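Side-chain contacts in mycobacterium tuberculosis paralogous family 11 (Mycobacterium smegmatis, PDB 4Y9I), which probably catalyses the reduction of quinones with the reduced deazaflavin coenzyme F420 as its electron donor: residues 36-41 with 59-64; 46-51 with 107-112; 54-59 with 75-80. All blocks are in the same frame, centred on the assembly; numbering follows the deposited sequence. Where two conformers were deposited one is given.

Contact 1: residues 36-41 with 59-64; sequences YAMVAS and PTVSVQ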
ATOM      1  N   TYR A  36       4.675   6.793   2.276  1.00  5.98           N
ATOM      2  CA  TYR A  36       4.694   5.473   1.650  1.00  6.60           C
ATOM      3  C   TYR A  36       3.481   5.272   0.789  1.00  7.70           C
ATOM      4  O   TYR A  36       2.372   5.830   1.103  1.00  8.01           O
ATOM      5  CB  TYR A  36       4.755   4.336   2.676  1.00  6.25           C
ATOM      6  CG  TYR A  36       6.064   4.280   3.460  1.00  7.06           C
ATOM      7  CD1 TYR A  36       6.281   5.156   4.533  1.00  9.07           C
ATOM      8  CD2 TYR A  36       7.123   3.481   3.052  1.00  6.76           C
ATOM      9  CE1 TYR A  36       7.482   5.169   5.213  1.00  7.85           C
ATOM     10  CE2 TYR A  36       8.326   3.473   3.747  1.00  8.35           C
ATOM     11  CZ  TYR A  36       8.522   4.359   4.805  1.00  8.02           C
ATOM     12  OH  TYR A  36       9.697   4.380   5.495  1.00 11.18           O
ATOM     13  N   ALA A  37       3.592   4.457  -0.264  1.00  6.57           N
ATOM     14  CA  ALA A  37       2.423   4.046  -1.020  1.00  5.64           C
ATOM     15  C   ALA A  37       2.048   2.568  -0.847  1.00  6.35           C
ATOM     16  O   ALA A  37       2.936   1.696  -0.785  1.00  7.65           O
ATOM     17  CB  ALA A  37       2.575   4.346  -2.506  1.00  6.75           C
ATOM     18  N   MET A  38       0.747   2.284  -0.781  1.00  6.89           N
ATOM     19  CA  MET A  38       0.206   0.906  -0.809  1.00  5.35           C
ATOM     20  C   MET A  38      -0.411   0.757  -2.202  1.00  6.58           C
ATOM     21  O   MET A  38      -1.473   1.387  -2.518  1.00  6.34           O
ATOM     22  CB  MET A  38      -0.889   0.741   0.205  1.00  5.85           C
ATOM     23  CG  MET A  38      -0.434   0.979   1.661  1.00  6.20           C
ATOM     24  SD  MET A  38      -1.736   0.823   2.885  1.00  7.34           S
ATOM     25  CE  MET A  38      -1.834  -0.940   2.946  1.00  5.70           C
ATOM     26  N   VAL A  39       0.169  -0.050  -3.040  1.00  5.24           N
ATOM     27  CA  VAL A  39      -0.389  -0.312  -4.399  1.00  5.79           C
ATOM     28  C   VAL A  39      -1.354  -1.480  -4.273  1.00  6.86           C
ATOM     29  O   VAL A  39      -0.984  -2.585  -3.912  1.00  8.97           O
ATOM     30  CB  VAL A  39       0.714  -0.605  -5.391  1.00  4.72           C
ATOM     31  CG1 VAL A  39       0.129  -0.975  -6.754  1.00  8.25           C
ATOM     32  CG2 VAL A  39       1.688   0.562  -5.455  1.00  7.58           C
ATOM     33  N   ALA A  40      -2.656  -1.189  -4.506  1.00  7.01           N
ATOM     34  CA  ALA A  40      -3.731  -2.175  -4.337  1.00  7.19           C
ATOM     35  C   ALA A  40      -3.924  -3.079  -5.573  1.00  9.58           C
ATOM     36  O   ALA A  40      -4.985  -3.114  -6.156  1.00  9.99           O
ATOM     37  CB  ALA A  40      -5.058  -1.462  -3.933  1.00  7.00           C
ATOM     38  N   SER A  41      -2.830  -3.735  -5.977  1.00 10.60           N
ATOM     39  CA  SER A  41      -2.894  -4.766  -6.976  1.00 10.23           C
ATOM     40  C   SER A  41      -3.086  -6.044  -6.274  1.00 11.83           C
ATOM     41  O   SER A  41      -3.149  -6.083  -5.058  1.00 12.92           O
ATOM     42  CB  SER A  41      -1.670  -4.775  -7.805  1.00 10.20           C
ATOM     43  OG  SER A  41      -0.512  -4.842  -7.021  1.00 13.22           O
ATOM     44  N   PRO A  59      -9.033   3.978   7.699  1.00  7.04           N
ATOM     45  CA  PRO A  59      -7.768   4.443   7.130  1.00  7.55           C
ATOM     46  C   PRO A  59      -6.545   4.483   8.072  1.00  6.14           C
ATOM     47  O   PRO A  59      -5.447   4.836   7.616  1.00  6.95           O
ATOM     48  CB  PRO A  59      -8.099   5.887   6.708  1.00  8.11           C
ATOM     49  CG  PRO A  59      -9.610   5.881   6.508  1.00  8.39           C
ATOM     50  CD  PRO A  59     -10.106   4.958   7.582  1.00  6.05           C
ATOM     51  N   THR A  60      -6.693   4.169   9.360  1.00  5.97           N
ATOM     52  CA  THR A  60      -5.587   4.273  10.305  1.00  6.98           C
ATOM     53  C   THR A  60      -4.705   3.012  10.083  1.00  6.38           C
ATOM     54  O   THR A  60      -5.136   1.900  10.323  1.00  7.50           O
ATOM     55  CB  THR A  60      -6.069   4.279  11.724  1.00  7.35           C
ATOM     56  OG1 THR A  60      -7.014   5.346  11.873  1.00  8.37           O
ATOM     57  CG2 THR A  60      -4.924   4.431  12.706  1.00 10.00           C
ATOM     58  N   VAL A  61      -3.480   3.230   9.643  1.00  5.37           N
ATOM     59  CA  VAL A  61      -2.530   2.193   9.161  1.00  6.11           C
ATOM     60  C   VAL A  61      -1.157   2.516   9.663  1.00  5.58           C
ATOM     61  O   VAL A  61      -0.695   3.669   9.575  1.00  7.60           O
ATOM     62  CB  VAL A  61      -2.501   2.159   7.629  1.00  8.06           C
ATOM     63  CG1 VAL A  61      -1.418   1.260   7.107  1.00  7.41           C
ATOM     64  CG2 VAL A  61      -3.893   1.750   7.103  1.00  8.80           C
ATOM     65  N   SER A  62      -0.493   1.527  10.262  1.00  6.18           N
ATOM     66  CA  SER A  62       0.884   1.669  10.714  1.00  6.49           C
ATOM     67  C   SER A  62       1.860   1.121   9.636  1.00  5.97           C
ATOM     68  O   SER A  62       1.511   0.248   8.852  1.00  7.96           O
ATOM     69  CB  SER A  62       1.150   0.929  12.014  1.00  7.72           C
ATOM     70  OG  SER A  62       0.349   1.443  13.048  1.00  8.37           O
ATOM     71  N   VAL A  63       3.039   1.717   9.625  1.00  7.35           N
ATOM     72  CA  VAL A  63       4.094   1.284   8.710  1.00  7.67           C
ATOM     73  C   VAL A  63       5.328   0.818   9.481  1.00  9.49           C
ATOM     74  O   VAL A  63       5.744   1.446  10.450  1.00 11.01           O
ATOM     75  CB  VAL A  63       4.527   2.442   7.785  1.00 10.12           C
ATOM     76  CG1 VAL A  63       5.374   1.914   6.625  1.00  8.44           C
ATOM     77  CG2 VAL A  63       3.354   3.214   7.231  1.00 10.81           C
ATOM     78  N   GLN A  64       5.932  -0.257   8.983  1.00  8.69           N
ATOM     79  CA  GLN A  64       7.241  -0.721   9.481  1.00  9.64           C
ATOM     80  C   GLN A  64       8.146  -0.859   8.254  1.00  7.35           C
ATOM     81  O   GLN A  64       7.859  -1.591   7.312  1.00  7.23           O
ATOM     82  CB  GLN A  64       7.163  -2.003  10.323  1.00  8.84           C
ATOM     83  CG  GLN A  64       8.514  -2.470  10.896  1.00 11.27           C
ATOM     84  CD  GLN A  64       8.414  -3.764  11.697  1.00 14.15           C
ATOM     85  OE1 GLN A  64       7.378  -4.102  12.247  1.00 17.07           O
ATOM     86  NE2 GLN A  64       9.524  -4.510  11.727  1.00 16.23           N
TER
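V61 meets M38 and V63 meets Y36, two apolar pairs that face each other inside an antiparallel barrel. The strands carrying them, 35-39 and 60-65, are not paired in the sheet, so the contact is made by side chains alone, reaching from opposed walls into the core. V61 comes first: its CG1 lies 4.3 Å from M38 SD, a loose van der Waals contact. M38 carries SD there with the sulfur anti to CA about CB-CG (chi2 179°), and only the terminal methyl turns aside. Two residues on, V63 points the same way into the barrel. Its CG1 is anti to the backbone N (chi1 -167°) and sits over one face of Y36, 4.0 Å from the ring centroid and 11° off the ring normal, a well-centred CH-pi contact. The same methyl stands 4.0 Å from Y36 CD1. The ring is also anchored at its far end, where Y36 OH hydrogen-bonds D65 and K68; this should limit how far it can slide beneath the valine. The four side chains are buried, and F12 of strand 9-15 touches every one of them. W51 and V55 of helix 51-57 pack on M38 and V61 respectively, while F111 and V113 of strand 110-113, which pairs directly with 35-39, pack on M38, and V113 also on V63.

Contact 2: residues 46-51 with 107-112; sequences PKHPSW and LIPVFI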
ATOM      1  N   PRO A  46      -7.006  -8.930 -11.764  1.00 19.50           N
ATOM      2  CA  PRO A  46      -7.502  -7.534 -11.685  1.00 16.12           C
ATOM      3  C   PRO A  46      -8.476  -7.203 -10.564  1.00 22.30           C
ATOM      4  O   PRO A  46      -8.805  -6.026 -10.375  1.00 30.90           O
ATOM      5  CB  PRO A  46      -8.114  -7.284 -13.057  1.00 22.62           C
ATOM      6  CG  PRO A  46      -8.550  -8.663 -13.496  1.00 22.89           C
ATOM      7  CD  PRO A  46      -7.477  -9.602 -12.988  1.00 16.53           C
ATOM      8  N   LYS A  47      -8.846  -8.180  -9.764  1.00 19.16           N
ATOM      9  CA  LYS A  47      -9.723  -7.916  -8.688  1.00 19.10           C
ATOM     10  C   LYS A  47      -8.930  -7.327  -7.499  1.00 20.27           C
ATOM     11  O   LYS A  47      -7.713  -7.558  -7.351  1.00 19.90           O
ATOM     12  CB  LYS A  47     -10.386  -9.188  -8.232  1.00 24.67           C
ATOM     13  CG  LYS A  47      -9.508 -10.070  -7.390  1.00 32.42           C
ATOM     14  CD  LYS A  47     -10.075 -11.491  -7.241  1.00 45.97           C
ATOM     15  CE  LYS A  47     -10.665 -11.764  -5.856  1.00 44.92           C
ATOM     16  NZ  LYS A  47     -10.735 -13.229  -5.572  1.00 51.22           N
ATOM     17  N   HIS A  48      -9.642  -6.639  -6.622  1.00 16.51           N
ATOM     18  CA  HIS A  48      -9.017  -6.025  -5.433  1.00 13.89           C
ATOM     19  C   HIS A  48      -8.415  -7.024  -4.465  1.00 14.64           C
ATOM     20  O   HIS A  48      -8.973  -8.088  -4.156  1.00 17.13           O
ATOM     21  CB  HIS A  48     -10.055  -5.266  -4.598  1.00 14.59           C
ATOM     22  CG  HIS A  48     -10.695  -4.115  -5.292  1.00 19.66           C
ATOM     23  ND1 HIS A  48      -9.978  -3.124  -5.936  1.00 18.01           N
ATOM     24  CD2 HIS A  48     -11.999  -3.742  -5.378  1.00 27.56           C
ATOM     25  CE1 HIS A  48     -10.805  -2.207  -6.402  1.00 20.78           C
ATOM     26  NE2 HIS A  48     -12.033  -2.548  -6.057  1.00 21.31           N
ATOM     27  N   PRO A  49      -7.240  -6.695  -3.897  1.00 13.07           N
ATOM     28  CA  PRO A  49      -6.751  -7.411  -2.758  1.00  9.81           C
ATOM     29  C   PRO A  49      -7.691  -7.222  -1.569  1.00 11.30           C
ATOM     30  O   PRO A  49      -8.426  -6.251  -1.502  1.00 12.69           O
ATOM     31  CB  PRO A  49      -5.357  -6.808  -2.539  1.00 10.69           C
ATOM     32  CG  PRO A  49      -5.530  -5.411  -3.005  1.00 11.85           C
ATOM     33  CD  PRO A  49      -6.476  -5.476  -4.157  1.00 13.07           C
ATOM     34  N   SER A  50      -7.644  -8.153  -0.638  1.00 14.20           N
ATOM     35  CA  SER A  50      -8.704  -8.187   0.383  1.00 13.91           C
ATOM     36  C   SER A  50      -8.552  -6.986   1.354  1.00 17.91           C
ATOM     37  O   SER A  50      -9.508  -6.447   1.905  1.00 21.21           O
ATOM     38  CB  SER A  50      -8.677  -9.537   1.075  1.00 14.65           C
ATOM     39  OG  SER A  50      -7.501  -9.614   1.868  1.00 24.07           O
ATOM     40  N   TRP A  51      -7.366  -6.449   1.467  1.00 11.59           N
ATOM     41  CA  TRP A  51      -7.148  -5.307   2.305  1.00 10.55           C
ATOM     42  C   TRP A  51      -7.663  -3.974   1.761  1.00 11.58           C
ATOM     43  O   TRP A  51      -7.708  -3.003   2.504  1.00 12.92           O
ATOM     44  CB  TRP A  51      -5.667  -5.224   2.691  1.00 11.16           C
ATOM     45  CG  TRP A  51      -4.706  -5.113   1.536  1.00  8.07           C
ATOM     46  CD1 TRP A  51      -3.936  -6.114   1.001  1.00  9.39           C
ATOM     47  CD2 TRP A  51      -4.345  -3.904   0.804  1.00  7.81           C
ATOM     48  NE1 TRP A  51      -3.142  -5.615  -0.007  1.00  9.71           N
ATOM     49  CE2 TRP A  51      -3.375  -4.269  -0.160  1.00  8.69           C
ATOM     50  CE3 TRP A  51      -4.734  -2.558   0.890  1.00  8.49           C
ATOM     51  CZ2 TRP A  51      -2.805  -3.319  -1.048  1.00  8.76           C
ATOM     52  CZ3 TRP A  51      -4.209  -1.665   0.019  1.00  7.24           C
ATOM     53  CH2 TRP A  51      -3.230  -2.031  -0.904  1.00  8.73           C
ATOM     54  N   LEU A 107      -7.788   2.088 -13.286  1.00  9.17           N
ATOM     55  CA  LEU A 107      -6.504   2.388 -12.600  1.00  6.35           C
ATOM     56  C   LEU A 107      -6.433   1.553 -11.351  1.00  8.15           C
ATOM     57  O   LEU A 107      -7.397   1.470 -10.505  1.00  9.39           O
ATOM     58  CB  LEU A 107      -6.378   3.850 -12.218  1.00 10.21           C
ATOM     59  CG  LEU A 107      -6.195   4.829 -13.350  1.00  8.84           C
ATOM     60  CD1 LEU A 107      -6.109   6.239 -12.837  1.00 10.28           C
ATOM     61  CD2 LEU A 107      -5.017   4.510 -14.247  1.00 11.77           C
ATOM     62  N   ILE A 108      -5.244   0.973 -11.146  1.00  8.10           N
ATOM     63  CA  ILE A 108      -4.993   0.268  -9.873  1.00  7.69           C
ATOM     64  C   ILE A 108      -4.992   1.318  -8.741  1.00  5.46           C
ATOM     65  O   ILE A 108      -4.253   2.288  -8.803  1.00  8.13           O
ATOM     66  CB  ILE A 108      -3.661  -0.527  -9.939  1.00  7.29           C
ATOM     67  CG1 ILE A 108      -3.779  -1.662 -10.937  1.00  7.18           C
ATOM     68  CG2 ILE A 108      -3.234  -1.096  -8.587  1.00  8.10           C
ATOM     69  CD1 ILE A 108      -2.472  -2.273 -11.363  1.00  7.63           C
ATOM     70  N   PRO A 109      -5.781   1.082  -7.688  1.00  8.02           N
ATOM     71  CA  PRO A 109      -5.762   2.107  -6.619  1.00  8.04           C
ATOM     72  C   PRO A 109      -4.390   2.182  -5.981  1.00  9.29           C
ATOM     73  O   PRO A 109      -3.739   1.133  -5.792  1.00  9.10           O
ATOM     74  CB  PRO A 109      -6.798   1.605  -5.618  1.00 10.15           C
ATOM     75  CG  PRO A 109      -7.697   0.685  -6.432  1.00 11.25           C
ATOM     76  CD  PRO A 109      -6.785   0.045  -7.462  1.00  8.11           C
ATOM     77  N   VAL A 110      -4.000   3.392  -5.569  1.00  7.69           N
ATOM     78  CA  VAL A 110      -2.761   3.626  -4.802  1.00  6.82           C
ATOM     79  C   VAL A 110      -3.171   4.473  -3.671  1.00  7.17           C
ATOM     80  O   VAL A 110      -3.742   5.577  -3.879  1.00  6.73           O
ATOM     81  CB  VAL A 110      -1.670   4.317  -5.635  1.00  6.94           C
ATOM     82  CG1 VAL A 110      -0.399   4.455  -4.880  1.00  7.43           C
ATOM     83  CG2 VAL A 110      -1.514   3.517  -6.945  1.00  9.01           C
ATOM     84  N   PHE A 111      -2.789   4.035  -2.463  1.00  5.49           N
ATOM     85  CA  PHE A 111      -2.969   4.824  -1.259  1.00  4.97           C
ATOM     86  C   PHE A 111      -1.643   5.454  -0.832  1.00  7.65           C
ATOM     87  O   PHE A 111      -0.603   4.776  -0.787  1.00  8.86           O
ATOM     88  CB  PHE A 111      -3.461   3.937  -0.096  1.00  5.78           C
ATOM     89  CG  PHE A 111      -4.801   3.307  -0.304  1.00  5.40           C
ATOM     90  CD1 PHE A 111      -4.933   2.187  -1.103  1.00  7.47           C
ATOM     91  CD2 PHE A 111      -5.962   3.864   0.257  1.00  8.38           C
ATOM     92  CE1 PHE A 111      -6.176   1.627  -1.336  1.00 11.09           C
ATOM     93  CE2 PHE A 111      -7.220   3.301  -0.014  1.00  9.91           C
ATOM     94  CZ  PHE A 111      -7.332   2.167  -0.777  1.00 11.04           C
ATOM     95  N   ILE A 112      -1.647   6.705  -0.436  1.00  5.97           N
ATOM     96  CA  ILE A 112      -0.534   7.348   0.299  1.00  4.54           C
ATOM     97  C   ILE A 112      -0.761   7.092   1.813  1.00  7.45           C
ATOM     98  O   ILE A 112      -1.908   7.122   2.264  1.00  8.13           O
ATOM     99  CB  ILE A 112      -0.390   8.857  -0.017  1.00  7.79           C
ATOM    100  CG1 ILE A 112       0.947   9.367   0.474  1.00  8.21           C
ATOM    101  CG2 ILE A 112      -1.551   9.611   0.572  1.00  7.29           C
ATOM    102  CD1 ILE A 112       1.233  10.748  -0.048  1.00  9.80           C
TER
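H48 and W51 reach from an irregular segment onto P109, just before the last strand of the barrel, and F111 within it. This is the split-barrel architecture of the FMN-binding clan, with the connection between strand 35-39 and helix 51-57 laid against the sheet. Along 46-51, H48 makes the first contact. Its CB does not aim straight at the other segment, but the imidazole swings closer and brings CE1 to 4.2 Å from CG of P109. The approach is oblique and rests on van der Waals contact; Y52, stacked on the imidazole, and F53, edge-to-face with it, probably do more to set how the ring is turned. P49 then serves its own segment: its CG lies 3.7 Å above the W51 ring plane, displaced from the ring centre toward its margin, so the proline backs the indole while the benzo end of that ring goes on to F111. W51 places CG between its backbone N and carbonyl carbon (chi1 59°), the crowded position, which sends the indole toward the sheet. The two side chains, W51 and F111, pass with their long directions opposed, with ring planes inclined at about 60°, neither a parallel stack nor a T-shaped pair. M38 and A40 also touch W51, and V55 and K56 touch F111, so the aromatic pair bridges the loop, helix 51-57 and the sheet. Its point of closest approach is W51 CZ3, which sits 4.1 Å from both CD1 and CE1 of F111.

Contact 3: residues 54-59 with 75-80; sequences NVKANP and ARELEG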
ATOM      1  N   ASN A  54     -10.648  -2.813   3.553  0.56 12.48           N
ATOM      2  CA  ASN A  54     -10.315  -2.567   4.930  0.56 13.47           C
ATOM      3  C   ASN A  54      -9.663  -1.181   5.190  0.56 12.47           C
ATOM      4  O   ASN A  54     -10.015  -0.534   6.142  0.56 10.73           O
ATOM      5  CB  ASN A  54      -9.338  -3.610   5.460  0.56 12.48           C
ATOM      6  CG  ASN A  54      -9.853  -5.016   5.488  0.56 17.01           C
ATOM      7  OD1 ASN A  54     -11.010  -5.259   5.549  0.56 23.95           O
ATOM      8  ND2 ASN A  54      -8.905  -5.983   5.488  0.56 13.55           N
ATOM      9  N   VAL A  55      -8.737  -0.770   4.342  0.56  8.19           N
ATOM     10  CA  VAL A  55      -8.104   0.519   4.546  0.56  7.22           C
ATOM     11  C   VAL A  55      -9.069   1.644   4.186  0.56  7.87           C
ATOM     12  O   VAL A  55      -8.862   2.760   4.623  0.56 10.05           O
ATOM     13  CB  VAL A  55      -6.728   0.680   3.805  0.56  8.09           C
ATOM     14  CG1 VAL A  55      -5.726  -0.274   4.403  0.56  9.66           C
ATOM     15  CG2 VAL A  55      -6.840   0.446   2.298  0.56  7.94           C
ATOM     16  N   LYS A  56     -10.092   1.371   3.387  1.00  8.23           N
ATOM     17  CA  LYS A  56     -11.073   2.417   3.161  1.00  8.28           C
ATOM     18  C   LYS A  56     -12.058   2.517   4.344  1.00  7.21           C
ATOM     19  O   LYS A  56     -12.362   3.612   4.818  1.00  8.91           O
ATOM     20  CB  LYS A  56     -11.767   2.158   1.835  1.00 10.21           C
ATOM     21  CG  LYS A  56     -10.841   2.337   0.608  1.00 11.43           C
ATOM     22  CD  LYS A  56     -11.521   1.897  -0.696  1.00 17.50           C
ATOM     23  CE  LYS A  56     -12.893   2.563  -0.852  1.00 26.12           C
ATOM     24  NZ  LYS A  56     -13.803   2.155  -1.958  1.00 27.43           N
ATOM     25  N   ALA A  57     -12.420   1.367   4.900  1.00  5.53           N
ATOM     26  CA  ALA A  57     -13.306   1.373   6.109  1.00  9.32           C
ATOM     27  C   ALA A  57     -12.625   1.939   7.318  1.00  9.84           C
ATOM     28  O   ALA A  57     -13.247   2.614   8.151  1.00 10.21           O
ATOM     29  CB  ALA A  57     -13.809   0.012   6.422  1.00 11.39           C
ATOM     30  N   ASN A  58     -11.313   1.676   7.435  1.00  6.92           N
ATOM     31  CA  ASN A  58     -10.521   2.212   8.520  1.00  5.81           C
ATOM     32  C   ASN A  58      -9.156   2.691   8.039  1.00  8.21           C
ATOM     33  O   ASN A  58      -8.227   1.905   7.881  1.00  8.82           O
ATOM     34  CB  ASN A  58     -10.342   1.217   9.643  1.00  9.04           C
ATOM     35  CG  ASN A  58      -9.516   1.812  10.754  1.00  7.26           C
ATOM     36  OD1 ASN A  58      -9.210   3.033  10.826  1.00  7.51           O
ATOM     37  ND2 ASN A  58      -9.185   0.943  11.716  1.00  8.62           N
ATOM     38  N   PRO A  59      -9.033   3.978   7.699  1.00  7.04           N
ATOM     39  CA  PRO A  59      -7.768   4.443   7.130  1.00  7.55           C
ATOM     40  C   PRO A  59      -6.545   4.483   8.072  1.00  6.14           C
ATOM     41  O   PRO A  59      -5.447   4.836   7.616  1.00  6.95           O
ATOM     42  CB  PRO A  59      -8.099   5.887   6.708  1.00  8.11           C
ATOM     43  CG  PRO A  59      -9.610   5.881   6.508  1.00  8.39           C
ATOM     44  CD  PRO A  59     -10.106   4.958   7.582  1.00  6.05           C
ATOM     45  N   ALA A  75      -4.041   6.239   5.683  1.00  5.40           N
ATOM     46  CA  ALA A  75      -4.068   5.832   4.289  1.00  5.36           C
ATOM     47  C   ALA A  75      -5.128   6.621   3.529  1.00  6.08           C
ATOM     48  O   ALA A  75      -6.309   6.636   3.944  1.00  8.62           O
ATOM     49  CB  ALA A  75      -4.381   4.350   4.230  1.00  7.09           C
ATOM     50  N   ARG A  76      -4.749   7.249   2.421  1.00  5.53           N
ATOM     51  CA  ARG A  76      -5.668   8.048   1.593  1.00  5.45           C
ATOM     52  C   ARG A  76      -5.535   7.577   0.137  1.00  7.12           C
ATOM     53  O   ARG A  76      -4.436   7.600  -0.443  1.00  7.23           O
ATOM     54  CB  ARG A  76      -5.302   9.526   1.766  1.00  9.00           C
ATOM     55  CG  ARG A  76      -5.906  10.493   0.766  1.00 13.29           C
ATOM     56  CD  ARG A  76      -5.616  11.954   1.169  1.00 15.50           C
ATOM     57  NE  ARG A  76      -4.209  12.327   1.169  1.00 15.44           N
ATOM     58  CZ  ARG A  76      -3.530  12.753   0.115  1.00 12.60           C
ATOM     59  NH1 ARG A  76      -4.134  12.855  -1.067  1.00 15.60           N
ATOM     60  NH2 ARG A  76      -2.253  13.098   0.246  1.00 14.30           N
ATOM     61  N   GLU A  77      -6.638   7.239  -0.481  1.00  8.01           N
ATOM     62  CA  GLU A  77      -6.643   6.829  -1.864  1.00  7.93           C
ATOM     63  C   GLU A  77      -6.372   8.034  -2.764  1.00  7.42           C
ATOM     64  O   GLU A  77      -7.070   9.060  -2.674  1.00 10.16           O
ATOM     65  CB  GLU A  77      -7.997   6.174  -2.237  1.00  7.49           C
ATOM     66  CG  GLU A  77      -7.994   5.513  -3.590  1.00 10.83           C
ATOM     67  CD  GLU A  77      -9.185   4.638  -3.854  1.00 15.54           C
ATOM     68  OE1 GLU A  77     -10.063   4.592  -2.995  1.00 12.96           O
ATOM     69  OE2 GLU A  77      -9.298   4.092  -4.974  1.00 18.74           O
ATOM     70  N   LEU A  78      -5.311   7.929  -3.555  1.00  8.38           N
ATOM     71  CA  LEU A  78      -4.833   8.996  -4.429  1.00  6.70           C
ATOM     72  C   LEU A  78      -5.654   9.090  -5.695  1.00  7.65           C
ATOM     73  O   LEU A  78      -6.248   8.107  -6.174  1.00  8.57           O
ATOM     74  CB  LEU A  78      -3.373   8.764  -4.814  1.00  6.25           C
ATOM     75  CG  LEU A  78      -2.428   8.834  -3.649  1.00  6.66           C
ATOM     76  CD1 LEU A  78      -1.077   8.331  -4.131  1.00 11.09           C
ATOM     77  CD2 LEU A  78      -2.320  10.257  -3.099  1.00 11.57           C
ATOM     78  N   GLU A  79      -5.673  10.320  -6.200  1.00  9.81           N
ATOM     79  CA  GLU A  79      -6.373  10.667  -7.434  1.00  8.72           C
ATOM     80  C   GLU A  79      -5.495  11.524  -8.286  1.00  8.31           C
ATOM     81  O   GLU A  79      -4.546  12.168  -7.805  1.00  9.80           O
ATOM     82  CB  GLU A  79      -7.653  11.453  -7.103  1.00 11.57           C
ATOM     83  CG  GLU A  79      -8.525  10.813  -6.049  1.00 13.00           C
ATOM     84  CD  GLU A  79      -9.879  11.524  -5.872  1.00 18.65           C
ATOM     85  OE1 GLU A  79     -10.916  11.049  -6.419  1.00 19.77           O
ATOM     86  OE2 GLU A  79      -9.873  12.569  -5.208  1.00 21.21           O
ATOM     87  N   GLY A  80      -5.859  11.612  -9.574  1.00 12.44           N
ATOM     88  CA  GLY A  80      -5.301  12.594 -10.394  1.00  9.77           C
ATOM     89  C   GLY A  80      -3.824  12.559 -10.602  1.00  9.80           C
ATOM     90  O   GLY A  80      -3.226  11.459 -10.697  1.00 10.25           O
TER
HETATM   91  O   HOH W   1      -8.277   4.996   2.995  1.00 11.00           O
HETATM   92  O   HOH W   2     -12.659   3.886  -3.554  1.00 25.31           O
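P59 and V55 turn their side chains toward A75, and farther along K56 and E77 cross obliquely, so the end of helix 51-57 is fastened to strand 68-77 by an apolar inner part and a polar outer one. On the inner side, in the conformer given, V55 CB stands 4.4 Å from A75 CB, with V61 packing on both. P59, just after the helix, joins through its backbone: A75 N donates to P59 O over 2.8 Å, nearly straight at 175° and in the carbonyl plane. That bond begins the antiparallel pairing that strand 60-65 continues with 68-77. A little farther out a bridging water donates to two carbonyls, 2.8 Å from V55 O and 2.7 Å from A75 O, linking the last helical turn to the strand.

On the outer side E77 sets CG anti to its backbone N (chi1 -170°) and extends to its carboxylate, while K56 bends at chi3 (52°) and runs its aliphatic part past OE1, with K56 CD 3.8 Å from that oxygen. The ammonium stays 4.6 Å from OE1, measured at NZ, too far for a salt bridge. A second water spans the gap, accepting from K56 NZ at 2.6 Å and donating to E77 OE1 at 2.7 Å; NZ also has a weak bond to Y52 OH. The opposite charges thus meet through a water, not by a salt bridge, so the attraction between them is probably screened in part.

Overall arrangement
Following the chain, strand 35-39 enters contact 1, which closes the loop running through the irregular 46-51 segment and helix 51-57 to strand 60-65. Contact 2 opens inside that loop and closes only at 107-112, so contacts 1 and 2 cross. Contact 3 starts on helix 51-57, shares P59 with contact 1 and closes on strand 68-77; it crosses contact 1 and is nested within the long excursion of contact 2. Pairing of strand 110-113 with both 35-39 and 68-77 joins all three. Helix 51-57 and the segment leading into it are thereby tied to the barrel, with V55 touching V61, A75 and F111 where the contacts converge.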